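Local coordinates for sortase, SrtB family (Streptococcus pneumoniae PCS8235, PDB 4Y4Q), which probably acts as a cysteine transpeptidase of the sortase B family that takes part in building the type II pilus on the pneumococcal surface, at residues Ile75-Thr80 with Ala142-Gln147; Leu220-Phe225 with Asn230-Val235; Gly108-Asp113 with Val136-Val141. All blocks are in the same frame, centred on the assembly; numbering follows the deposited sequence.

Interaction 1: residues Ile75-Thr80 with Ala142-Gln147; sequences INVYGT and AKFADQ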
loop_
_atom_site.group_PDB
_atom_site.type_symbol
_atom_site.label_atom_id
_atom_site.label_comp_id
_atom_site.label_asym_id
_atom_site.label_seq_id
_atom_site.Cartn_x
_atom_site.Cartn_y
_atom_site.Cartn_z
ATOM N N ILE A 75 -5.218 7.463 -2.575
ATOM C CA ILE A 75 -5.151 6.128 -3.170
ATOM C C ILE A 75 -6.537 5.513 -3.367
ATOM O O ILE A 75 -7.405 5.580 -2.487
ATOM C CB ILE A 75 -4.258 5.172 -2.323
ATOM C CG1 ILE A 75 -4.099 3.809 -2.995
ATOM C CG2 ILE A 75 -4.808 4.999 -0.919
ATOM C CD1 ILE A 75 -2.846 3.052 -2.493
ATOM N N ASN A 76 -6.730 4.885 -4.520
ATOM C CA ASN A 76 -8.013 4.291 -4.867
ATOM C C ASN A 76 -7.790 2.908 -5.478
ATOM O O ASN A 76 -6.896 2.736 -6.303
ATOM C CB ASN A 76 -8.716 5.203 -5.868
ATOM C CG ASN A 76 -10.165 4.806 -6.121
ATOM O OD1 ASN A 76 -10.729 3.958 -5.426
ATOM N ND2 ASN A 76 -10.780 5.436 -7.117
ATOM N N VAL A 77 -8.578 1.921 -5.056
ATOM C CA VAL A 77 -8.625 0.640 -5.750
ATOM C C VAL A 77 -10.058 0.400 -6.245
ATOM O O VAL A 77 -11.001 0.283 -5.444
ATOM C CB VAL A 77 -8.172 -0.523 -4.858
ATOM C CG1 VAL A 77 -8.349 -1.869 -5.597
ATOM C CG2 VAL A 77 -6.726 -0.336 -4.438
ATOM N N TYR A 78 -10.215 0.334 -7.562
ATOM C CA TYR A 78 -11.539 0.338 -8.184
ATOM C C TYR A 78 -12.479 -0.734 -7.639
ATOM O O TYR A 78 -12.046 -1.823 -7.298
ATOM C CB TYR A 78 -11.397 0.203 -9.700
ATOM C CG TYR A 78 -10.568 1.310 -10.307
ATOM C CD1 TYR A 78 -10.765 2.629 -9.929
ATOM C CD2 TYR A 78 -9.585 1.040 -11.249
ATOM C CE1 TYR A 78 -10.014 3.652 -10.478
ATOM C CE2 TYR A 78 -8.817 2.064 -11.804
ATOM C CZ TYR A 78 -9.045 3.365 -11.415
ATOM O OH TYR A 78 -8.297 4.384 -11.961
ATOM N N GLY A 79 -13.764 -0.404 -7.548
ATOM C CA GLY A 79 -14.751 -1.328 -7.018
ATOM C C GLY A 79 -14.573 -1.728 -5.555
ATOM O O GLY A 79 -15.253 -2.643 -5.096
ATOM N N THR A 80 -13.675 -1.068 -4.820
ATOM C CA THR A 80 -13.517 -1.374 -3.396
ATOM C C THR A 80 -13.716 -0.151 -2.510
ATOM O O THR A 80 -13.908 0.955 -3.017
ATOM C CB THR A 80 -12.125 -1.921 -3.081
ATOM O OG1 THR A 80 -11.168 -0.855 -3.145
ATOM C CG2 THR A 80 -11.735 -3.035 -4.053
ATOM N N ALA A 142 -8.441 -7.307 3.594
ATOM C CA ALA A 142 -8.525 -8.730 3.909
ATOM C C ALA A 142 -9.337 -9.516 2.878
ATOM O O ALA A 142 -9.199 -10.738 2.783
ATOM C CB ALA A 142 -9.131 -8.926 5.288
ATOM N N LYS A 143 -10.191 -8.833 2.110
ATOM C CA LYS A 143 -11.026 -9.538 1.135
ATOM C C LYS A 143 -10.185 -10.054 -0.016
ATOM O O LYS A 143 -10.610 -10.947 -0.747
ATOM C CB LYS A 143 -12.162 -8.658 0.602
ATOM C CG LYS A 143 -13.126 -8.160 1.656
ATOM C CD LYS A 143 -14.380 -7.591 1.009
ATOM C CE LYS A 143 -15.274 -6.904 2.038
ATOM N NZ LYS A 143 -16.470 -6.305 1.377
ATOM N N PHE A 144 -8.989 -9.497 -0.180
ATOM C CA PHE A 144 -8.077 -9.982 -1.216
ATOM C C PHE A 144 -7.550 -11.390 -0.911
ATOM O O PHE A 144 -6.902 -12.010 -1.752
ATOM C CB PHE A 144 -6.917 -8.997 -1.428
ATOM C CG PHE A 144 -7.315 -7.742 -2.169
ATOM C CD1 PHE A 144 -7.833 -6.648 -1.490
ATOM C CD2 PHE A 144 -7.191 -7.670 -3.550
ATOM C CE1 PHE A 144 -8.215 -5.491 -2.185
ATOM C CE2 PHE A 144 -7.567 -6.513 -4.252
ATOM C CZ PHE A 144 -8.079 -5.429 -3.571
ATOM N N ALA A 145 -7.839 -11.906 0.281
ATOM C CA ALA A 145 -7.490 -13.290 0.589
ATOM C C ALA A 145 -8.377 -14.276 -0.177
ATOM O O ALA A 145 -8.038 -15.454 -0.299
ATOM C CB ALA A 145 -7.560 -13.549 2.086
ATOM N N ASP A 146 -9.503 -13.789 -0.694
ATOM C CA ASP A 146 -10.400 -14.609 -1.514
ATOM C C ASP A 146 -9.966 -14.607 -2.986
ATOM O O ASP A 146 -9.723 -13.546 -3.573
ATOM C CB ASP A 146 -11.844 -14.124 -1.382
ATOM C CG ASP A 146 -12.819 -14.971 -2.182
ATOM O OD1 ASP A 146 -13.028 -16.154 -1.820
ATOM O OD2 ASP A 146 -13.378 -14.452 -3.174
ATOM N N GLN A 147 -9.855 -15.800 -3.567
ATOM C CA GLN A 147 -9.362 -15.967 -4.934
ATOM C C GLN A 147 -10.110 -15.067 -5.921
ATOM O O GLN A 147 -9.503 -14.303 -6.670
ATOM C CB GLN A 147 -9.490 -17.442 -5.361
ATOM C CG GLN A 147 -8.834 -17.793 -6.714
ATOM C CD GLN A 147 -7.316 -17.598 -6.701
ATOM O OE1 GLN A 147 -6.795 -16.584 -7.188
ATOM N NE2 GLN A 147 -6.603 -18.563 -6.130
#
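F144 presents the far end of its ring to V77 and T80, and this one aromatic group makes the whole of the contact. V77 and F144 reach toward each other from opposite directions, and the valine branch CG1 meets F144 CZ at 4.1 Å, at the edge of the ring and close to its plane. T80 adds a second methyl, CG2, which lies obliquely to the ring at 4.4 Å from the same CZ atom. With CG1 of V77 anti to its backbone nitrogen (chi1 175°), that branch is the one that faces the ring.

The two methyl-bearing residues are the ends of a type II beta turn that follows strand 73-77, with G79 taking the positive phi that such a turn requires. V77 O accepts twice here: from T80 N at 3.1 Å, and from the hydroxyl T80 OG1 at 2.6 Å, the latter tilted 27° from the carbonyl plane. OG1 is also hydrogen-bonded to the backbone nitrogen of I82; these two bonds probably limit rotation about chi1 and so help hold T80 CG2 near the ring. On the other segment F144 sits in a type I turn, closed by the bond from D146 N to K143 O at 3.1 Å. D146 then N-caps helix 147-152 through F149 N, and the ring of F149 meets that of F144 edge-to-face. I82, I169 and M172 are further apolar neighbours of the F144 ring.

Only 75 Å² is buried between the two segments, and the side-chain contacts across it are apolar. The polar bonds lie within each segment or run to its chain neighbours, so this contact between the strand's turn and the residue after helix 139-143 rests mainly on apolar packing.

Interaction 2: residues Leu220-Phe225 with Asn230-Val235; sequences LLSTCF and NGRHIV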
loop_
_atom_site.group_PDB
_atom_site.type_symbol
_atom_site.label_atom_id
_atom_site.label_comp_id
_atom_site.label_asym_id
_atom_site.label_seq_id
_atom_site.Cartn_x
_atom_site.Cartn_y
_atom_site.Cartn_z
ATOM N N LEU A 220 3.406 -1.389 -0.730
ATOM C CA LEU A 220 2.826 -2.412 0.133
ATOM C C LEU A 220 1.785 -1.753 1.011
ATOM O O LEU A 220 2.096 -0.863 1.816
ATOM C CB LEU A 220 3.876 -3.093 1.015
ATOM C CG LEU A 220 4.846 -4.096 0.379
ATOM C CD1 LEU A 220 5.877 -3.381 -0.475
ATOM C CD2 LEU A 220 5.546 -4.908 1.443
ATOM N N LEU A 221 0.539 -2.176 0.857
ATOM C CA LEU A 221 -0.516 -1.622 1.696
ATOM C C LEU A 221 -0.842 -2.657 2.759
ATOM O O LEU A 221 -1.274 -3.772 2.447
ATOM C CB LEU A 221 -1.754 -1.277 0.860
ATOM C CG LEU A 221 -3.055 -0.980 1.622
ATOM C CD1 LEU A 221 -2.888 0.171 2.587
ATOM C CD2 LEU A 221 -4.191 -0.689 0.640
ATOM N N SER A 222 -0.657 -2.276 4.017
ATOM C CA SER A 222 -0.686 -3.234 5.116
ATOM C C SER A 222 -1.731 -2.860 6.158
ATOM O O SER A 222 -1.827 -1.696 6.554
ATOM C CB SER A 222 0.709 -3.265 5.773
ATOM O OG SER A 222 0.707 -3.953 7.020
ATOM N N THR A 223 -2.485 -3.845 6.635
ATOM C CA THR A 223 -3.495 -3.582 7.654
ATOM C C THR A 223 -3.650 -4.732 8.648
ATOM O O THR A 223 -3.126 -5.830 8.428
ATOM C CB THR A 223 -4.866 -3.297 7.031
ATOM O OG1 THR A 223 -5.710 -2.684 8.013
ATOM C CG2 THR A 223 -5.503 -4.591 6.566
ATOM N N CYS A 224 -4.391 -4.479 9.728
ATOM C CA CYS A 224 -4.523 -5.444 10.811
ATOM C C CYS A 224 -5.245 -6.733 10.389
ATOM O O CYS A 224 -6.246 -6.691 9.665
ATOM C CB CYS A 224 -5.241 -4.813 12.007
ATOM S SG CYS A 224 -4.294 -3.544 12.874
ATOM N N PHE A 225 -4.709 -7.876 10.826
ATOM C CA PHE A 225 -5.397 -9.165 10.701
ATOM C C PHE A 225 -5.972 -9.520 12.072
ATOM O O PHE A 225 -5.240 -9.851 13.009
ATOM C CB PHE A 225 -4.444 -10.264 10.207
ATOM C CG PHE A 225 -5.134 -11.539 9.781
ATOM C CD1 PHE A 225 -6.522 -11.654 9.816
ATOM C CD2 PHE A 225 -4.391 -12.629 9.347
ATOM C CE1 PHE A 225 -7.154 -12.823 9.419
ATOM C CE2 PHE A 225 -5.017 -13.808 8.954
ATOM C CZ PHE A 225 -6.402 -13.903 8.991
ATOM N N ASN A 230 -1.042 -10.249 16.196
ATOM C CA ASN A 230 0.066 -9.705 15.500
ATOM C C ASN A 230 0.098 -10.036 14.020
ATOM O O ASN A 230 1.053 -9.750 13.361
ATOM C CB ASN A 230 1.351 -10.079 16.191
ATOM C CG ASN A 230 2.227 -8.894 16.390
ATOM O OD1 ASN A 230 3.382 -8.912 16.036
ATOM N ND2 ASN A 230 1.660 -7.834 16.902
ATOM N N GLY A 231 -0.977 -10.603 13.505
ATOM C CA GLY A 231 -1.125 -10.837 12.086
ATOM C C GLY A 231 -1.458 -9.592 11.296
ATOM O O GLY A 231 -2.146 -8.724 11.781
ATOM N N ARG A 232 -0.961 -9.521 10.074
ATOM C CA ARG A 232 -1.262 -8.428 9.166
ATOM C C ARG A 232 -1.641 -8.901 7.754
ATOM O O ARG A 232 -1.212 -9.934 7.313
ATOM C CB ARG A 232 -0.073 -7.482 9.054
ATOM C CG ARG A 232 0.374 -6.821 10.326
ATOM C CD ARG A 232 -0.603 -5.814 10.862
ATOM N NE ARG A 232 -0.093 -5.096 12.018
ATOM C CZ ARG A 232 -0.239 -5.468 13.281
ATOM N NH1 ARG A 232 -0.864 -6.577 13.591
ATOM N NH2 ARG A 232 0.251 -4.720 14.237
ATOM N N HIS A 233 -2.418 -8.088 7.051
ATOM C CA HIS A 233 -2.780 -8.363 5.660
ATOM C C HIS A 233 -2.068 -7.354 4.771
ATOM O O HIS A 233 -2.039 -6.166 5.105
ATOM C CB HIS A 233 -4.280 -8.142 5.453
ATOM C CG HIS A 233 -5.150 -9.226 5.998
ATOM N ND1 HIS A 233 -5.027 -10.546 5.617
ATOM C CD2 HIS A 233 -6.194 -9.177 6.858
ATOM C CE1 HIS A 233 -5.949 -11.265 6.230
ATOM N NE2 HIS A 233 -6.670 -10.460 6.988
ATOM N N ILE A 234 -1.516 -7.799 3.639
ATOM C CA ILE A 234 -0.865 -6.881 2.711
ATOM C C ILE A 234 -1.300 -7.117 1.266
ATOM O O ILE A 234 -1.359 -8.270 0.818
ATOM C CB ILE A 234 0.673 -7.016 2.794
ATOM C CG1 ILE A 234 1.184 -6.667 4.200
ATOM C CG2 ILE A 234 1.368 -6.145 1.736
ATOM C CD1 ILE A 234 2.649 -6.999 4.400
ATOM N N VAL A 235 -1.638 -6.046 0.540
ATOM C CA VAL A 235 -1.706 -6.140 -0.921
ATOM C C VAL A 235 -0.550 -5.352 -1.504
ATOM O O VAL A 235 -0.179 -4.307 -0.973
ATOM C CB VAL A 235 -3.064 -5.687 -1.568
ATOM C CG1 VAL A 235 -4.183 -6.593 -1.155
ATOM C CG2 VAL A 235 -3.392 -4.255 -1.244
#
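L221 and V235 pair across an antiparallel beta hairpin, strands 218-225 and 231-240 of the sortase beta-barrel. The LLSTC sequence resembles the TLxTC signature of sortases, so C224 and R232 probably correspond to the family's active-site cysteine and arginine.

Backbone bonding comes first. L221 with V235 and T223 with H233 are hydrogen-bonded pairs, each bonded in both directions; H233 N reaches T223 O at 2.7 Å. Between them S222 and I234 form a non-hydrogen-bonded pair, where S222 CA-H points at H233 O and I234 CA-H at L221 O.

Apolar contacts divide between the two faces. L221 and V235 lie side by side, V235 CG2 4.0 Å from L221 CB, and T223 CG2 meets H233 CB on the same face, which helix 139-143 covers through V141 and A142. On the other face I234 CG1 touches S222 CB at 3.8 Å, and the hydroxyl of S222 is hydrogen-bonded to that of Y183.

The aromatic pair sits at the loop end of the hairpin. With CG anti to the backbone nitrogen (chi1 -168°), F225 lays its ring obliquely against that of H233, planes at 37° and centroids 4.0 Å apart; F225 CB also lies over a face of the imidazole. F225 is poorly ordered, so the closest of these approaches is uncertain.

Polar contacts end at G231 O, which takes F225 N from one face of its carbonyl plane and, from the opposite face, R232 NH1 at 3.1 Å, the oxygen lying in the guanidinium plane.

Interaction 3: residues Gly108-Asp113 with Val136-Val141; sequences GAIFLD and VMFGDV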
loop_
_atom_site.group_PDB
_atom_site.type_symbol
_atom_site.label_atom_id
_atom_site.label_comp_id
_atom_site.label_asym_id
_atom_site.label_seq_id
_atom_site.Cartn_x
_atom_site.Cartn_y
_atom_site.Cartn_z
ATOM N N GLY A 108 -11.057 8.053 7.008
ATOM C CA GLY A 108 -9.898 7.256 7.382
ATOM C C GLY A 108 -8.655 7.825 6.720
ATOM O O GLY A 108 -8.759 8.706 5.874
ATOM N N ALA A 109 -7.478 7.341 7.094
ATOM C CA ALA A 109 -6.245 7.831 6.481
ATOM C C ALA A 109 -5.177 6.749 6.469
ATOM O O ALA A 109 -5.148 5.895 7.352
ATOM C CB ALA A 109 -5.739 9.081 7.203
ATOM N N ILE A 110 -4.299 6.796 5.470
ATOM C CA ILE A 110 -3.265 5.783 5.294
ATOM C C ILE A 110 -1.886 6.416 5.422
ATOM O O ILE A 110 -1.605 7.402 4.742
ATOM C CB ILE A 110 -3.416 5.117 3.927
ATOM C CG1 ILE A 110 -4.542 4.086 3.981
ATOM C CG2 ILE A 110 -2.149 4.420 3.521
ATOM C CD1 ILE A 110 -4.724 3.376 2.677
ATOM N N PHE A 111 -1.040 5.864 6.294
ATOM C CA PHE A 111 0.251 6.475 6.638
ATOM C C PHE A 111 1.436 5.836 5.919
ATOM O O PHE A 111 1.617 4.617 5.967
ATOM C CB PHE A 111 0.514 6.333 8.130
ATOM C CG PHE A 111 -0.395 7.154 8.995
ATOM C CD1 PHE A 111 -1.738 6.820 9.143
ATOM C CD2 PHE A 111 0.101 8.251 9.687
ATOM C CE1 PHE A 111 -2.573 7.574 9.955
ATOM C CE2 PHE A 111 -0.729 9.013 10.506
ATOM C CZ PHE A 111 -2.066 8.675 10.639
ATOM N N LEU A 112 2.256 6.657 5.273
ATOM C CA LEU A 112 3.497 6.173 4.686
ATOM C C LEU A 112 4.452 5.904 5.834
ATOM O O LEU A 112 4.445 6.633 6.831
ATOM C CB LEU A 112 4.119 7.221 3.765
ATOM C CG LEU A 112 3.657 7.327 2.311
ATOM C CD1 LEU A 112 2.141 7.536 2.196
ATOM C CD2 LEU A 112 4.403 8.466 1.622
ATOM N N ASP A 113 5.255 4.851 5.709
ATOM C CA ASP A 113 6.310 4.595 6.685
ATOM C C ASP A 113 7.172 5.848 6.769
ATOM O O ASP A 113 7.507 6.441 5.745
ATOM C CB ASP A 113 7.160 3.406 6.233
ATOM C CG ASP A 113 8.036 2.861 7.346
ATOM O OD1 ASP A 113 9.045 3.525 7.720
ATOM O OD2 ASP A 113 7.708 1.759 7.849
ATOM N N VAL A 136 -12.890 3.906 11.760
ATOM C CA VAL A 136 -12.642 3.371 10.426
ATOM C C VAL A 136 -11.868 2.053 10.482
ATOM O O VAL A 136 -11.066 1.819 11.395
ATOM C CB VAL A 136 -11.897 4.388 9.527
ATOM C CG1 VAL A 136 -10.440 4.508 9.945
ATOM C CG2 VAL A 136 -12.007 3.996 8.058
ATOM N N MET A 137 -12.142 1.184 9.514
ATOM C CA MET A 137 -11.389 -0.048 9.351
ATOM C C MET A 137 -11.064 -0.207 7.884
ATOM O O MET A 137 -11.469 0.608 7.052
ATOM C CB MET A 137 -12.183 -1.252 9.855
ATOM C CG MET A 137 -12.630 -1.127 11.305
ATOM S SD MET A 137 -13.787 -2.405 11.825
ATOM C CE MET A 137 -15.031 -2.247 10.551
ATOM N N PHE A 138 -10.337 -1.263 7.565
ATOM C CA PHE A 138 -9.806 -1.428 6.227
ATOM C C PHE A 138 -10.168 -2.818 5.772
ATOM O O PHE A 138 -9.332 -3.572 5.266
ATOM C CB PHE A 138 -8.297 -1.171 6.239
ATOM C CG PHE A 138 -7.951 0.200 6.731
ATOM C CD1 PHE A 138 -7.812 0.449 8.092
ATOM C CD2 PHE A 138 -7.840 1.261 5.841
ATOM C CE1 PHE A 138 -7.536 1.733 8.561
ATOM C CE2 PHE A 138 -7.565 2.546 6.295
ATOM C CZ PHE A 138 -7.408 2.783 7.661
ATOM N N GLY A 139 -11.451 -3.126 5.963
ATOM C CA GLY A 139 -12.011 -4.440 5.727
ATOM C C GLY A 139 -11.770 -4.999 4.343
ATOM O O GLY A 139 -11.622 -6.214 4.203
ATOM N N ASP A 140 -11.722 -4.135 3.328
ATOM C CA ASP A 140 -11.553 -4.607 1.952
ATOM C C ASP A 140 -10.167 -5.197 1.711
ATOM O O ASP A 140 -9.993 -6.050 0.831
ATOM C CB ASP A 140 -11.870 -3.508 0.929
ATOM C CG ASP A 140 -13.378 -3.342 0.676
ATOM O OD1 ASP A 140 -14.206 -3.807 1.492
ATOM O OD2 ASP A 140 -13.736 -2.725 -0.348
ATOM N N VAL A 141 -9.177 -4.777 2.492
ATOM C CA VAL A 141 -7.839 -5.338 2.298
ATOM C C VAL A 141 -7.849 -6.858 2.492
ATOM O O VAL A 141 -7.362 -7.608 1.641
ATOM C CB VAL A 141 -6.782 -4.672 3.206
ATOM C CG1 VAL A 141 -5.389 -5.181 2.862
ATOM C CG2 VAL A 141 -6.823 -3.172 3.036
#
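G108 and V136 bring their backbones to within 5.6 Å between CA atoms, and G108 does so in an extended conformation of positive phi (94°) that is readily open to a residue without a side chain. From there the two chains part, one entering strand 110-112 and the other turning into the short helix 139-143.

The bare CA of G108 is the surface on which V136 rests. Both branches of the valine straddle it, CG1 at 3.8 Å and CG2 at 3.9 Å from G108 CA; V136 is poorly ordered, so these values carry some uncertainty. F138 makes the deeper part of the contact. Its CG stands anti to its own carbonyl carbon (chi1 -59°), which sends the ring in toward the strand, where F138 and I110 slide past each other in opposite directions. The ring's CE2 comes 4.1 Å from I110 CG1, and CZ lies 3.9 Å from A109 O; both partners approach obliquely. The ring of Y84, on strand 83-88, meets that of F138 edge-to-face, and T223 of strand 218-225 is another neighbour.

F138 has a second role: its carbonyl oxygen takes V141 N at 3.0 Å and so begins the short, weakly bonded helix, while its ring packs against the barrel. Farther along the same helix, D140 OD2 is hydrogen-bonded to the backbone nitrogen of N81.

The contact itself is mostly apolar, although a carbonyl oxygen, A109 O, lies beside the ring. Between these segments the fit is thus one of apolar packing, without directed bonds.

All three contacts are buried, yet they hold the fold in different ways. Interaction 2 is part of the sheet itself, rich in backbone hydrogen bonds and burying 608 Å², whereas interactions 1 and 3 bury far less; each centres on a phenylalanine ring flanking helix 139-143, with V136 on G108 adding to interaction 3. The helix and the residue after it reach both hairpin strands: T223 CG2 packs on V141 CB at 3.6 Å, and V235 CG1 lies 3.5 Å from F144 CG. Interaction 3 is nested within the loop that interaction 1 closes. Strands of all three meet in the core, where I110 CD1 touches I75 CG2 and L221 CD1. Directed bonding thus builds the sheet, and mainly apolar contact seats the helix upon it.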